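Local coordinates for 2'-deoxycytidine 5'-triphosphate deaminase (Agrobacterium tumefaciens, PDB 2R9Q), which probably deaminates dCTP to dUTP, a precursor of the dUMP used for thymidylate synthesis, at residues A138-T141 with G142-L146. Numbering follows the deposited sequence.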
ATOM      1  N   ALA B 138      22.365  23.967  23.734  1.00 66.13           N
ATOM      2  CA  ALA B 138      22.747  24.616  24.983  1.00 66.02           C
ATOM      3  C   ALA B 138      22.394  26.076  24.860  1.00 65.39           C
ATOM      4  O   ALA B 138      22.798  26.717  23.910  1.00 64.49           O
ATOM      5  CB  ALA B 138      24.231  24.428  25.302  1.00 65.18           C
ATOM      6  N   GLY B 139      21.572  26.559  25.784  1.00 65.49           N
ATOM      7  CA  GLY B 139      21.236  27.968  25.865  1.00 65.78           C
ATOM      8  C   GLY B 139      20.106  28.455  24.987  1.00 65.81           C
ATOM      9  O   GLY B 139      19.918  29.650  24.858  1.00 65.64           O
ATOM     10  N   TYR B 140      19.323  27.532  24.427  1.00 65.54           N
ATOM     11  CA  TYR B 140      18.299  27.864  23.449  1.00 64.72           C
ATOM     12  C   TYR B 140      17.201  28.744  24.049  1.00 64.17           C
ATOM     13  O   TYR B 140      16.622  28.434  25.100  1.00 62.68           O
ATOM     14  CB  TYR B 140      17.684  26.581  22.825  1.00 64.62           C
ATOM     15  CG  TYR B 140      16.544  26.837  21.826  1.00 64.16           C
ATOM     16  CD1 TYR B 140      16.815  27.200  20.505  1.00 62.13           C
ATOM     17  CD2 TYR B 140      15.193  26.707  22.212  1.00 62.36           C
ATOM     18  CE1 TYR B 140      15.777  27.454  19.614  1.00 61.64           C
ATOM     19  CE2 TYR B 140      14.167  26.953  21.337  1.00 60.24           C
ATOM     20  CZ  TYR B 140      14.451  27.327  20.037  1.00 62.89           C
ATOM     21  OH  TYR B 140      13.418  27.576  19.140  1.00 62.05           O
ATOM     22  N   THR B 141      16.940  29.838  23.338  1.00 64.07           N
ATOM     23  CA  THR B 141      15.825  30.732  23.564  1.00 64.12           C
ATOM     24  C   THR B 141      14.947  30.643  22.360  1.00 64.18           C
ATOM     25  O   THR B 141      15.421  30.878  21.230  1.00 63.82           O
ATOM     26  CB  THR B 141      16.257  32.192  23.694  1.00 63.81           C
ATOM     27  OG1 THR B 141      17.106  32.312  24.828  1.00 63.76           O
ATOM     28  CG2 THR B 141      15.049  33.132  23.866  1.00 63.78           C
ATOM     29  N   GLY B 142      13.664  30.336  22.597  1.00 63.41           N
ATOM     30  CA  GLY B 142      12.704  30.256  21.519  1.00 63.23           C
ATOM     31  C   GLY B 142      11.478  29.389  21.735  1.00 62.72           C
ATOM     32  O   GLY B 142      11.261  28.825  22.810  1.00 60.23           O
ATOM     33  N   PRO B 143      10.655  29.293  20.686  1.00 63.02           N
ATOM     34  CA  PRO B 143       9.478  28.454  20.683  1.00 63.04           C
ATOM     35  C   PRO B 143       9.810  27.008  20.359  1.00 62.15           C
ATOM     36  O   PRO B 143      10.912  26.708  19.919  1.00 61.45           O
ATOM     37  CB  PRO B 143       8.632  29.073  19.579  1.00 62.81           C
ATOM     38  CG  PRO B 143       9.619  29.547  18.635  1.00 63.48           C
ATOM     39  CD  PRO B 143      10.788  30.025  19.418  1.00 62.89           C
ATOM     40  N   LEU B 144       8.839  26.126  20.618  1.00 61.72           N
ATOM     41  CA  LEU B 144       8.932  24.715  20.264  1.00 60.29           C
ATOM     42  C   LEU B 144       7.735  24.317  19.388  1.00 59.35           C
ATOM     43  O   LEU B 144       6.627  24.856  19.520  1.00 57.31           O
ATOM     44  CB  LEU B 144       9.007  23.834  21.522  1.00 60.19           C
ATOM     45  CG  LEU B 144      10.178  23.963  22.508  1.00 60.12           C
ATOM     46  CD1 LEU B 144       9.869  23.209  23.836  1.00 58.51           C
ATOM     47  CD2 LEU B 144      11.525  23.503  21.923  1.00 59.06           C
ATOM     48  N   TYR B 145       7.998  23.376  18.481  1.00 59.13           N
ATOM     49  CA  TYR B 145       7.007  22.873  17.547  1.00 58.71           C
ATOM     50  C   TYR B 145       7.035  21.365  17.568  1.00 57.43           C
ATOM     51  O   TYR B 145       8.108  20.769  17.759  1.00 56.23           O
ATOM     52  CB  TYR B 145       7.281  23.405  16.144  1.00 59.34           C
ATOM     53  CG  TYR B 145       7.209  24.906  16.051  1.00 60.32           C
ATOM     54  CD1 TYR B 145       6.046  25.547  15.625  1.00 61.35           C
ATOM     55  CD2 TYR B 145       8.296  25.699  16.412  1.00 60.31           C
ATOM     56  CE1 TYR B 145       5.971  26.926  15.558  1.00 60.19           C
ATOM     57  CE2 TYR B 145       8.214  27.076  16.361  1.00 60.89           C
ATOM     58  CZ  TYR B 145       7.049  27.683  15.933  1.00 60.56           C
ATOM     59  OH  TYR B 145       6.966  29.054  15.854  1.00 61.78           O
ATOM     60  N   LEU B 146       5.853  20.753  17.453  1.00 55.87           N
ATOM     61  CA  LEU B 146       5.749  19.295  17.236  1.00 55.20           C
ATOM     62  C   LEU B 146       5.226  18.974  15.832  1.00 54.38           C
ATOM     63  O   LEU B 146       4.155  19.392  15.431  1.00 53.95           O
ATOM     64  CB  LEU B 146       4.925  18.581  18.310  1.00 54.63           C
ATOM     65  CG  LEU B 146       5.081  17.062  18.467  1.00 54.54           C
ATOM     66  CD1 LEU B 146       6.481  16.685  18.889  1.00 50.77           C
ATOM     67  CD2 LEU B 146       4.055  16.443  19.421  1.00 54.47           C
TER
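Tyr140 reaches along its own chain to Pro143, a local side-chain-to-backbone contact at the corner where the mainly beta N-terminal domain, of the dUTPase clan, passes from strand 135-136 of one antiparallel sheet to strand 143-150 of another. With CG anti to the backbone N (chi1 177°), the phenol extends past Gly142, and its OH donates to Pro143 O at 2.8 Å. The C=O...OH angle is 147° and the hydroxyl lies in the carbonyl plane; the same oxygen sits at the edge of the phenol ring and in its plane, so each group is nearly coplanar with the atom it meets. Tyr140 OH is also hydrogen-bonded to the backbone N of Asp128, which ties this corner to the loop that follows strand 121-127.

Gly142 N lies over one face of the ring, and Gly142 CA is 3.6 Å from Tyr140 CE2. Having no side chain, Gly142 presents bare backbone to the phenol. Leu144 adds a looser apolar contact, its CD2 lying obliquely to the ring at 4.4 Å from Tyr140 CE2. At the hydroxyl end, Pro143 CD packs 3.6 Å from Tyr140 OH.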